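Local structure of clavulanic acid biosynthesis oligopeptide binding protein 2 (2WOL) at residues R97-L103 with H170-L176; D119-Q125 with A192-R198; Y139-L143 with F183-M187. The protein is a solute-binding protein of the oligopeptide-binding family from the clavulanic acid biosynthesis pathway, and probably binds peptides. All coordinates share one frame; numbering follows the deposited sequence. Where two conformers were deposited one is given.

Contact 1 (R97-L103 with H170-L176); sequences RTWTYRL and HTIVFRL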
loop_
_atom_site.group_PDB
_atom_site.type_symbol
_atom_site.label_atom_id
_atom_site.label_comp_id
_atom_site.label_asym_id
_atom_site.label_seq_id
_atom_site.Cartn_x
_atom_site.Cartn_y
_atom_site.Cartn_z
ATOM N N ARG A 97 -24.737 2.693 -1.586
ATOM C CA ARG A 97 -24.802 2.637 -0.122
ATOM C C ARG A 97 -24.991 1.228 0.431
ATOM O O ARG A 97 -24.670 0.972 1.587
ATOM C CB ARG A 97 -25.929 3.527 0.404
ATOM C CG ARG A 97 -25.700 5.017 0.247
ATOM C CD ARG A 97 -26.979 5.786 0.565
ATOM N NE ARG A 97 -26.845 7.222 0.327
ATOM C CZ ARG A 97 -27.073 7.824 -0.838
ATOM N NH1 ARG A 97 -27.448 7.122 -1.902
ATOM N NH2 ARG A 97 -26.920 9.139 -0.941
ATOM N N THR A 98 -25.527 0.320 -0.378
ATOM C CA THR A 98 -25.808 -1.033 0.092
ATOM C C THR A 98 -25.113 -2.092 -0.762
ATOM O O THR A 98 -25.258 -2.120 -1.989
ATOM C CB THR A 98 -27.327 -1.285 0.198
ATOM O OG1 THR A 98 -27.905 -0.275 1.035
ATOM C CG2 THR A 98 -27.624 -2.663 0.792
ATOM N N TRP A 99 -24.360 -2.958 -0.090
ATOM C CA TRP A 99 -23.543 -3.964 -0.747
ATOM C C TRP A 99 -23.893 -5.345 -0.224
ATOM O O TRP A 99 -23.797 -5.608 0.978
ATOM C CB TRP A 99 -22.065 -3.658 -0.514
ATOM C CG TRP A 99 -21.592 -2.462 -1.269
ATOM C CD1 TRP A 99 -21.899 -1.155 -1.021
ATOM C CD2 TRP A 99 -20.732 -2.463 -2.411
ATOM N NE1 TRP A 99 -21.279 -0.338 -1.935
ATOM C CE2 TRP A 99 -20.555 -1.116 -2.800
ATOM C CE3 TRP A 99 -20.084 -3.470 -3.136
ATOM C CZ2 TRP A 99 -19.758 -0.752 -3.892
ATOM C CZ3 TRP A 99 -19.292 -3.111 -4.214
ATOM C CH2 TRP A 99 -19.138 -1.762 -4.584
ATOM N N THR A 100 -24.303 -6.219 -1.138
ATOM C CA THR A 100 -24.741 -7.567 -0.804
ATOM C C THR A 100 -23.811 -8.613 -1.418
ATOM O O THR A 100 -23.432 -8.512 -2.588
ATOM C CB THR A 100 -26.196 -7.788 -1.291
ATOM O OG1 THR A 100 -27.049 -6.797 -0.704
ATOM C CG2 THR A 100 -26.705 -9.176 -0.930
ATOM N N TYR A 101 -23.441 -9.607 -0.612
ATOM C CA TYR A 101 -22.605 -10.727 -1.048
ATOM C C TYR A 101 -23.273 -12.044 -0.695
ATOM O O TYR A 101 -23.975 -12.150 0.319
ATOM C CB TYR A 101 -21.215 -10.677 -0.395
ATOM C CG TYR A 101 -20.416 -9.439 -0.726
ATOM C CD1 TYR A 101 -20.587 -8.267 0.007
ATOM C CD2 TYR A 101 -19.487 -9.439 -1.768
ATOM C CE1 TYR A 101 -19.862 -7.119 -0.286
ATOM C CE2 TYR A 101 -18.751 -8.295 -2.072
ATOM C CZ TYR A 101 -18.948 -7.138 -1.324
ATOM O OH TYR A 101 -18.244 -5.986 -1.597
ATOM N N ARG A 102 -23.037 -13.044 -1.537
ATOM C CA ARG A 102 -23.588 -14.380 -1.349
ATOM C C ARG A 102 -22.439 -15.368 -1.262
ATOM O O ARG A 102 -21.649 -15.498 -2.197
ATOM C CB ARG A 102 -24.557 -14.722 -2.489
ATOM C CG ARG A 102 -25.585 -13.619 -2.691
ATOM C CD ARG A 102 -26.622 -13.882 -3.772
ATOM N NE ARG A 102 -27.400 -12.660 -3.974
ATOM C CZ ARG A 102 -28.396 -12.256 -3.188
ATOM N NH1 ARG A 102 -28.775 -12.990 -2.148
ATOM N NH2 ARG A 102 -29.020 -11.116 -3.444
ATOM N N LEU A 103 -22.340 -16.040 -0.122
ATOM C CA LEU A 103 -21.204 -16.903 0.175
ATOM C C LEU A 103 -21.344 -18.291 -0.431
ATOM O O LEU A 103 -22.445 -18.850 -0.492
ATOM C CB LEU A 103 -21.011 -17.027 1.688
ATOM C CG LEU A 103 -20.319 -15.892 2.445
ATOM C CD1 LEU A 103 -21.242 -14.690 2.636
ATOM C CD2 LEU A 103 -19.836 -16.411 3.795
ATOM N N HIS A 170 -25.382 -17.785 4.517
ATOM C CA HIS A 170 -24.640 -17.608 3.269
ATOM C C HIS A 170 -24.913 -16.266 2.583
ATOM O O HIS A 170 -24.652 -16.105 1.388
ATOM C CB HIS A 170 -24.916 -18.781 2.323
ATOM C CG HIS A 170 -24.582 -20.113 2.917
ATOM N ND1 HIS A 170 -23.285 -20.543 3.100
ATOM C CD2 HIS A 170 -25.377 -21.096 3.400
ATOM C CE1 HIS A 170 -23.295 -21.741 3.658
ATOM N NE2 HIS A 170 -24.552 -22.100 3.848
ATOM N N THR A 171 -25.417 -15.303 3.349
ATOM C CA THR A 171 -25.718 -13.977 2.822
ATOM C C THR A 171 -25.276 -12.903 3.805
ATOM O O THR A 171 -25.494 -13.023 5.012
ATOM C CB THR A 171 -27.226 -13.811 2.519
ATOM O OG1 THR A 171 -27.694 -14.956 1.794
ATOM C CG2 THR A 171 -27.491 -12.556 1.695
ATOM N N ILE A 172 -24.647 -11.858 3.281
ATOM C CA ILE A 172 -24.254 -10.718 4.097
ATOM C C ILE A 172 -24.562 -9.410 3.372
ATOM O O ILE A 172 -24.308 -9.278 2.166
ATOM C CB ILE A 172 -22.765 -10.816 4.564
ATOM C CG1 ILE A 172 -22.463 -9.771 5.650
ATOM C CG2 ILE A 172 -21.786 -10.741 3.375
ATOM C CD1 ILE A 172 -21.225 -10.082 6.476
ATOM N N VAL A 173 -25.145 -8.465 4.108
ATOM C CA VAL A 173 -25.546 -7.170 3.558
ATOM C C VAL A 173 -24.903 -6.040 4.357
ATOM O O VAL A 173 -25.067 -5.966 5.576
ATOM C CB VAL A 173 -27.092 -6.992 3.575
ATOM C CG1 VAL A 173 -27.488 -5.644 2.984
ATOM C CG2 VAL A 173 -27.777 -8.126 2.816
ATOM N N PHE A 174 -24.172 -5.167 3.665
ATOM C CA PHE A 174 -23.547 -4.004 4.292
ATOM C C PHE A 174 -24.320 -2.733 3.939
ATOM O O PHE A 174 -24.407 -2.354 2.770
ATOM C CB PHE A 174 -22.092 -3.865 3.839
ATOM C CG PHE A 174 -21.214 -5.017 4.238
ATOM C CD1 PHE A 174 -21.015 -6.095 3.375
ATOM C CD2 PHE A 174 -20.561 -5.019 5.468
ATOM C CE1 PHE A 174 -20.198 -7.161 3.737
ATOM C CE2 PHE A 174 -19.739 -6.087 5.837
ATOM C CZ PHE A 174 -19.555 -7.156 4.969
ATOM N N ARG A 175 -24.879 -2.081 4.955
ATOM C CA ARG A 175 -25.611 -0.833 4.767
ATOM C C ARG A 175 -24.719 0.329 5.182
ATOM O O ARG A 175 -24.587 0.631 6.369
ATOM C CB ARG A 175 -26.903 -0.829 5.589
ATOM C CG ARG A 175 -27.927 -1.881 5.190
ATOM C CD ARG A 175 -29.110 -1.807 6.140
ATOM N NE ARG A 175 -30.246 -2.627 5.724
ATOM C CZ ARG A 175 -31.388 -2.721 6.406
ATOM N NH1 ARG A 175 -31.549 -2.051 7.542
ATOM N NH2 ARG A 175 -32.372 -3.489 5.955
ATOM N N LEU A 176 -24.108 0.972 4.193
ATOM C CA LEU A 176 -23.096 1.993 4.448
ATOM C C LEU A 176 -23.702 3.336 4.824
ATOM O O LEU A 176 -24.844 3.631 4.472
ATOM C CB LEU A 176 -22.151 2.141 3.244
ATOM C CG LEU A 176 -21.565 0.867 2.618
ATOM C CD1 LEU A 176 -20.625 1.212 1.469
ATOM C CD2 LEU A 176 -20.864 -0.012 3.638
HETATM O O HOH W 1 -27.076 1.907 3.389
#
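Trp99 and Phe174 form a hydrogen-bonded pair in the antiparallel ladder between 98-102 and 171-175, the two central strands of a four-stranded antiparallel sheet. Phe174 N gives a nearly straight bond (178°) to Trp99 O at 2.7 Å, and Trp99 N returns one to Phe174 O. Tyr101 and Ile172 repeat the exchange one pair further on, and single bonds from Leu176 N to Arg97 O and from Leu103 N to His170 O finish the ladder at its two ends. On the apolar face the Tyr101 and Phe174 side chains cross at about a right angle, Tyr101 CD1 meeting the edge of the Phe174 ring at CE1, 3.9 Å away. Ile172 turns CG2 to Tyr101 CB, while CG1, anti to the backbone N (chi1 -168°), leads away from the partner strand toward helix 117-127. Leu176 CD1 lies 3.7 Å from Trp99 CD1. The other face carries Thr98, Thr100, Arg102, Thr171, Val173 and Arg175; there Thr98 CG2 reaches Val173 CG1 at 3.7 Å, and Arg102 forms a salt bridge with Glu91. Outside the pair, Arg97 and Thr98 both stand opposite Ser93 in a classic beta bulge against strand 91-93. At that end one water donates to Arg97 O (3.1 Å) and to Leu176 O (3.0 Å).

Contact 2 (D119-Q125 with A192-R198); sequences DVRHAVQ and AAPVPRR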
loop_
_atom_site.group_PDB
_atom_site.type_symbol
_atom_site.label_atom_id
_atom_site.label_comp_id
_atom_site.label_asym_id
_atom_site.label_seq_id
_atom_site.Cartn_x
_atom_site.Cartn_y
_atom_site.Cartn_z
ATOM N N ASP A 119 -19.369 -15.087 10.383
ATOM C CA ASP A 119 -17.924 -14.986 10.611
ATOM C C ASP A 119 -17.326 -13.789 9.885
ATOM O O ASP A 119 -16.333 -13.213 10.346
ATOM C CB ASP A 119 -17.214 -16.256 10.140
ATOM C CG ASP A 119 -17.775 -17.526 10.765
ATOM O OD1 ASP A 119 -18.492 -17.449 11.790
ATOM O OD2 ASP A 119 -17.471 -18.615 10.229
ATOM N N VAL A 120 -17.922 -13.432 8.748
ATOM C CA VAL A 120 -17.490 -12.258 7.997
ATOM C C VAL A 120 -17.940 -11.004 8.737
ATOM O O VAL A 120 -17.160 -10.062 8.897
ATOM C CB VAL A 120 -18.009 -12.259 6.535
ATOM C CG1 VAL A 120 -17.548 -10.996 5.803
ATOM C CG2 VAL A 120 -17.528 -13.499 5.797
ATOM N N ARG A 121 -19.186 -10.998 9.205
ATOM C CA ARG A 121 -19.645 -9.898 10.039
ATOM C C ARG A 121 -18.770 -9.769 11.279
ATOM O O ARG A 121 -18.390 -8.659 11.658
ATOM C CB ARG A 121 -21.101 -10.066 10.454
ATOM C CG ARG A 121 -21.570 -8.968 11.400
ATOM C CD ARG A 121 -23.065 -8.913 11.483
ATOM N NE ARG A 121 -23.601 -10.057 12.207
ATOM C CZ ARG A 121 -24.897 -10.307 12.328
ATOM N NH1 ARG A 121 -25.785 -9.489 11.767
ATOM N NH2 ARG A 121 -25.301 -11.372 13.008
ATOM N N HIS A 122 -18.454 -10.898 11.910
ATOM C CA HIS A 122 -17.627 -10.866 13.110
ATOM C C HIS A 122 -16.256 -10.242 12.844
ATOM O O HIS A 122 -15.783 -9.426 13.636
ATOM C CB HIS A 122 -17.475 -12.244 13.758
ATOM C CG HIS A 122 -16.723 -12.199 15.050
ATOM N ND1 HIS A 122 -17.257 -11.648 16.195
ATOM C CD2 HIS A 122 -15.466 -12.589 15.367
ATOM C CE1 HIS A 122 -16.366 -11.717 17.168
ATOM N NE2 HIS A 122 -15.270 -12.282 16.692
ATOM N N ALA A 123 -15.638 -10.616 11.726
ATOM C CA ALA A 123 -14.354 -10.044 11.322
ATOM C C ALA A 123 -14.433 -8.523 11.184
ATOM O O ALA A 123 -13.567 -7.802 11.693
ATOM C CB ALA A 123 -13.890 -10.671 10.021
ATOM N N VAL A 124 -15.475 -8.046 10.511
ATOM C CA VAL A 124 -15.682 -6.613 10.328
ATOM C C VAL A 124 -15.940 -5.926 11.678
ATOM O O VAL A 124 -15.419 -4.841 11.945
ATOM C CB VAL A 124 -16.818 -6.341 9.309
ATOM C CG1 VAL A 124 -17.155 -4.868 9.247
ATOM C CG2 VAL A 124 -16.411 -6.854 7.925
ATOM N N GLN A 125 -16.727 -6.578 12.530
ATOM C CA GLN A 125 -16.996 -6.061 13.870
ATOM C C GLN A 125 -15.726 -5.938 14.707
ATOM O O GLN A 125 -15.561 -4.956 15.434
ATOM C CB GLN A 125 -18.034 -6.929 14.579
ATOM C CG GLN A 125 -19.434 -6.704 14.046
ATOM C CD GLN A 125 -20.486 -7.631 14.631
ATOM O OE1 GLN A 125 -21.673 -7.431 14.394
ATOM N NE2 GLN A 125 -20.060 -8.658 15.362
ATOM N N ALA A 192 -11.048 -8.191 6.681
ATOM C CA ALA A 192 -12.398 -8.654 6.358
ATOM C C ALA A 192 -12.470 -10.165 6.089
ATOM O O ALA A 192 -13.535 -10.686 5.740
ATOM C CB ALA A 192 -12.970 -7.866 5.190
ATOM N N ALA A 193 -11.346 -10.863 6.250
ATOM C CA ALA A 193 -11.337 -12.331 6.205
ATOM C C ALA A 193 -12.106 -12.892 7.402
ATOM O O ALA A 193 -11.917 -12.435 8.530
ATOM C CB ALA A 193 -9.914 -12.863 6.190
ATOM N N PRO A 194 -12.970 -13.898 7.168
ATOM C CA PRO A 194 -13.832 -14.360 8.256
ATOM C C PRO A 194 -13.066 -14.851 9.482
ATOM O O PRO A 194 -12.026 -15.502 9.360
ATOM C CB PRO A 194 -14.636 -15.505 7.616
ATOM C CG PRO A 194 -13.871 -15.893 6.394
ATOM C CD PRO A 194 -13.203 -14.644 5.919
ATOM N N VAL A 195 -13.599 -14.513 10.655
ATOM C CA VAL A 195 -13.081 -14.985 11.933
ATOM C C VAL A 195 -14.294 -15.501 12.696
ATOM O O VAL A 195 -15.212 -14.728 12.975
ATOM C CB VAL A 195 -12.414 -13.846 12.745
ATOM C CG1 VAL A 195 -12.063 -14.314 14.147
ATOM C CG2 VAL A 195 -11.161 -13.333 12.039
ATOM N N PRO A 196 -14.317 -16.810 13.017
ATOM C CA PRO A 196 -15.472 -17.322 13.751
ATOM C C PRO A 196 -15.377 -16.924 15.220
ATOM O O PRO A 196 -14.335 -17.126 15.849
ATOM C CB PRO A 196 -15.361 -18.839 13.571
ATOM C CG PRO A 196 -13.923 -19.100 13.370
ATOM C CD PRO A 196 -13.318 -17.861 12.742
ATOM N N ARG A 197 -16.455 -16.349 15.750
ATOM C CA ARG A 197 -16.468 -15.859 17.131
ATOM C C ARG A 197 -16.029 -16.941 18.128
ATOM O O ARG A 197 -15.305 -16.651 19.088
ATOM C CB ARG A 197 -17.832 -15.278 17.526
ATOM C CG ARG A 197 -17.817 -14.627 18.909
ATOM C CD ARG A 197 -19.209 -14.292 19.421
ATOM N NE ARG A 197 -19.642 -12.950 19.034
ATOM C CZ ARG A 197 -19.270 -11.824 19.642
ATOM N NH1 ARG A 197 -18.433 -11.852 20.672
ATOM N NH2 ARG A 197 -19.733 -10.661 19.210
ATOM N N ARG A 198 -16.438 -18.188 17.877
ATOM C CA ARG A 198 -16.070 -19.321 18.738
ATOM C C ARG A 198 -14.561 -19.496 18.969
ATOM O O ARG A 198 -14.148 -19.997 20.017
ATOM C CB ARG A 198 -16.676 -20.628 18.213
ATOM C CG ARG A 198 -16.284 -20.957 16.778
ATOM C CD ARG A 198 -16.858 -22.278 16.294
ATOM N NE ARG A 198 -16.468 -22.488 14.902
ATOM C CZ ARG A 198 -17.156 -22.057 13.847
ATOM N NH1 ARG A 198 -18.306 -21.419 14.000
ATOM N NH2 ARG A 198 -16.695 -22.275 12.623
HETATM O O HOH W 2 -19.200 -20.327 11.507
HETATM O O HOH W 3 -18.825 -16.172 14.180
HETATM O O HOH W 4 -20.131 -11.740 16.287
HETATM O O HOH W 5 -21.779 -9.825 17.556
#
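The His122 imidazole has Arg197 over one face: CB sits above the ring centre, 3.9 Å from the centroid and 8° off the normal, a CH-pi contact. At the ring's edge, Val195 O approaches CD2 at 3.2 Å. In the Arg197 conformer described, one of two deposited, the chain bends at chi3 (-90°), bringing one guanidinium face over His122 CE1 with the planes 60° apart; water 5 at its edge joins NH2 to Gln125 NE2, while NH1 bonds Pro154 O and Gln125 OE1 accepts from Leu161 N. His122 is held at NE2 by Asp200 and at ND1 by water 4. The Arg198 guanidinium has one face on Pro196 CB; NH1 reaches Asp119 OD2 through water 2, and NH2 bonds Thr113 OG1 and Pro114 O. Asp119 OD2 lies 4.4 Å from Arg198 NH2 but well out of the guanidinium plane, with no N-H pointing at it. OD2 also bonds Tyr109, and water 3 links OD1 to Arg197 N. Asp119 O takes two N-H groups from opposite faces of its plane: Ala123 N, within the helix, and Val195 N at 3.0 Å, the one direct hydrogen bond between the segments. Ala123 CB presses to 3.0 Å from Ala193 O, and Val120 CG2 packs on Pro194 CB. The extended 193-196 chain runs along one side of helix 117-127, whose Val120 and Val124 meet strand 171-175 and Val124 helix 140-144.

Contact 3 (Y139-L143 with F183-M187); sequences YLIPL and FDHLM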
loop_
_atom_site.group_PDB
_atom_site.type_symbol
_atom_site.label_atom_id
_atom_site.label_comp_id
_atom_site.label_asym_id
_atom_site.label_seq_id
_atom_site.Cartn_x
_atom_site.Cartn_y
_atom_site.Cartn_z
ATOM N N TYR A 139 -10.742 1.652 7.580
ATOM C CA TYR A 139 -11.672 2.221 6.598
ATOM C C TYR A 139 -13.132 1.841 6.850
ATOM O O TYR A 139 -14.041 2.624 6.574
ATOM C CB TYR A 139 -11.280 1.787 5.185
ATOM C CG TYR A 139 -9.941 2.322 4.750
ATOM C CD1 TYR A 139 -8.790 1.545 4.860
ATOM C CD2 TYR A 139 -9.827 3.613 4.240
ATOM C CE1 TYR A 139 -7.554 2.042 4.467
ATOM C CE2 TYR A 139 -8.600 4.122 3.843
ATOM C CZ TYR A 139 -7.468 3.334 3.957
ATOM O OH TYR A 139 -6.249 3.836 3.567
ATOM N N LEU A 140 -13.351 0.637 7.370
ATOM C CA LEU A 140 -14.709 0.141 7.586
ATOM C C LEU A 140 -15.482 0.878 8.681
ATOM O O LEU A 140 -16.712 0.926 8.645
ATOM C CB LEU A 140 -14.682 -1.362 7.872
ATOM C CG LEU A 140 -14.320 -2.229 6.663
ATOM C CD1 LEU A 140 -13.892 -3.622 7.101
ATOM C CD2 LEU A 140 -15.473 -2.295 5.667
ATOM N N ILE A 141 -14.765 1.455 9.643
ATOM C CA ILE A 141 -15.405 2.066 10.810
ATOM C C ILE A 141 -16.337 3.240 10.447
ATOM O O ILE A 141 -17.525 3.178 10.748
ATOM C CB ILE A 141 -14.380 2.423 11.932
ATOM C CG1 ILE A 141 -13.737 1.139 12.484
ATOM C CG2 ILE A 141 -15.052 3.222 13.051
ATOM C CD1 ILE A 141 -12.682 1.357 13.573
ATOM N N PRO A 142 -15.822 4.299 9.785
ATOM C CA PRO A 142 -16.765 5.375 9.424
ATOM C C PRO A 142 -17.871 4.953 8.451
ATOM O O PRO A 142 -18.952 5.551 8.451
ATOM C CB PRO A 142 -15.869 6.442 8.783
ATOM C CG PRO A 142 -14.614 5.738 8.414
ATOM C CD PRO A 142 -14.438 4.615 9.377
ATOM N N LEU A 143 -17.606 3.936 7.636
ATOM C CA LEU A 143 -18.591 3.464 6.666
ATOM C C LEU A 143 -19.733 2.674 7.301
ATOM O O LEU A 143 -20.810 2.562 6.713
ATOM C CB LEU A 143 -17.919 2.630 5.571
ATOM C CG LEU A 143 -17.046 3.387 4.568
ATOM C CD1 LEU A 143 -16.301 2.397 3.695
ATOM C CD2 LEU A 143 -17.877 4.344 3.717
ATOM N N PHE A 183 -16.061 -0.533 -2.448
ATOM C CA PHE A 183 -16.277 -1.474 -1.344
ATOM C C PHE A 183 -15.717 -2.890 -1.569
ATOM O O PHE A 183 -15.248 -3.529 -0.621
ATOM C CB PHE A 183 -17.749 -1.519 -0.924
ATOM C CG PHE A 183 -17.964 -2.045 0.468
ATOM C CD1 PHE A 183 -17.672 -1.253 1.580
ATOM C CD2 PHE A 183 -18.450 -3.331 0.671
ATOM C CE1 PHE A 183 -17.855 -1.731 2.865
ATOM C CE2 PHE A 183 -18.651 -3.817 1.960
ATOM C CZ PHE A 183 -18.354 -3.017 3.055
ATOM N N ASP A 184 -15.745 -3.379 -2.812
ATOM C CA ASP A 184 -15.157 -4.691 -3.114
ATOM C C ASP A 184 -13.680 -4.749 -2.690
ATOM O O ASP A 184 -13.170 -5.806 -2.311
ATOM C CB ASP A 184 -15.250 -5.019 -4.610
ATOM C CG ASP A 184 -16.567 -5.688 -5.008
ATOM O OD1 ASP A 184 -17.355 -6.127 -4.133
ATOM O OD2 ASP A 184 -16.798 -5.794 -6.232
ATOM N N HIS A 185 -12.998 -3.609 -2.779
ATOM C CA HIS A 185 -11.597 -3.512 -2.369
ATOM C C HIS A 185 -11.440 -3.713 -0.873
ATOM O O HIS A 185 -10.524 -4.408 -0.427
ATOM C CB HIS A 185 -10.996 -2.172 -2.781
ATOM C CG HIS A 185 -10.796 -2.038 -4.255
ATOM N ND1 HIS A 185 -9.632 -2.421 -4.885
ATOM C CD2 HIS A 185 -11.619 -1.578 -5.226
ATOM C CE1 HIS A 185 -9.742 -2.194 -6.182
ATOM N NE2 HIS A 185 -10.937 -1.681 -6.415
ATOM N N LEU A 186 -12.345 -3.117 -0.100
ATOM C CA LEU A 186 -12.328 -3.290 1.348
ATOM C C LEU A 186 -12.601 -4.739 1.730
ATOM O O LEU A 186 -12.041 -5.242 2.702
ATOM C CB LEU A 186 -13.321 -2.346 2.030
ATOM C CG LEU A 186 -13.153 -0.841 1.776
ATOM C CD1 LEU A 186 -14.082 -0.060 2.690
ATOM C CD2 LEU A 186 -11.704 -0.353 1.939
ATOM N N MET A 187 -13.433 -5.412 0.937
ATOM C CA MET A 187 -13.757 -6.811 1.187
ATOM C C MET A 187 -12.650 -7.763 0.743
ATOM O O MET A 187 -12.745 -8.968 0.968
ATOM C CB MET A 187 -15.093 -7.179 0.534
ATOM C CG MET A 187 -16.307 -6.509 1.173
ATOM S SD MET A 187 -16.500 -6.866 2.936
ATOM C CE MET A 187 -15.710 -5.464 3.721
#
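Leu140 CD2 touches both Phe183 CE1 and Met187 CE, each at 3.7 Å. The Leu140 side chain crosses that of Phe183 at about a right angle. The Phe183 ring is carried there by a CG anti to the backbone N (chi1 -159°), and Leu143 CD1 lies near the ring plane at its edge. Met187 starts away from the partner segment, but bends at chi2 and chi3 bring its CE methyl back to Leu140. Leu186 is central to the packing: CD1 meets Leu143 CD1 at 3.5 Å, tighter than usual for two methyls, and Leu140 CD2 at 4.0 Å, while CD2 rests on Tyr139 CB at 3.9 Å. No hydrogen bond joins the two segments, so the contact is purely apolar. The Tyr139 OH hydrogen-bonds Asp456 OD2, away from this contact, and the Tyr139 ring meets Phe457 edge-to-face, near a bound glycerol that is probably from the crystallisation liquor. Phe183 also packs on Trp99 and Phe174, which extends the apolar layer to strands 98-102 and 171-175. The arrangement is two short helices, 140-144 and 183-186, packed through leucine and aromatic side chains as part of the hydrophobic core beside a beta sheet in this solute-binding fold.

How the contacts relate
The three contacts form one cluster on the same side of the chain's centre, with centres 12 to 14 Å apart. Along the chain the first segments come in order, 97-103, 119-125 and 139-143, followed by 170-176, 183-187 and 192-198; contact 1 therefore crosses both others, and contact 3 is nested inside the loop closed by contact 2. Helix 117-127 lies against the sheet of contact 1, Ile172 CD1 reaching Val120 CG1 at 3.8 Å. Tyr101 OH probably hydrogen-bonds Asp184 OD1, joining contacts 1 and 3, and Ala192 CB packs on Met187 CE between contacts 2 and 3. Sheet, helices and loop thus build one compact region from distant stretches of sequence.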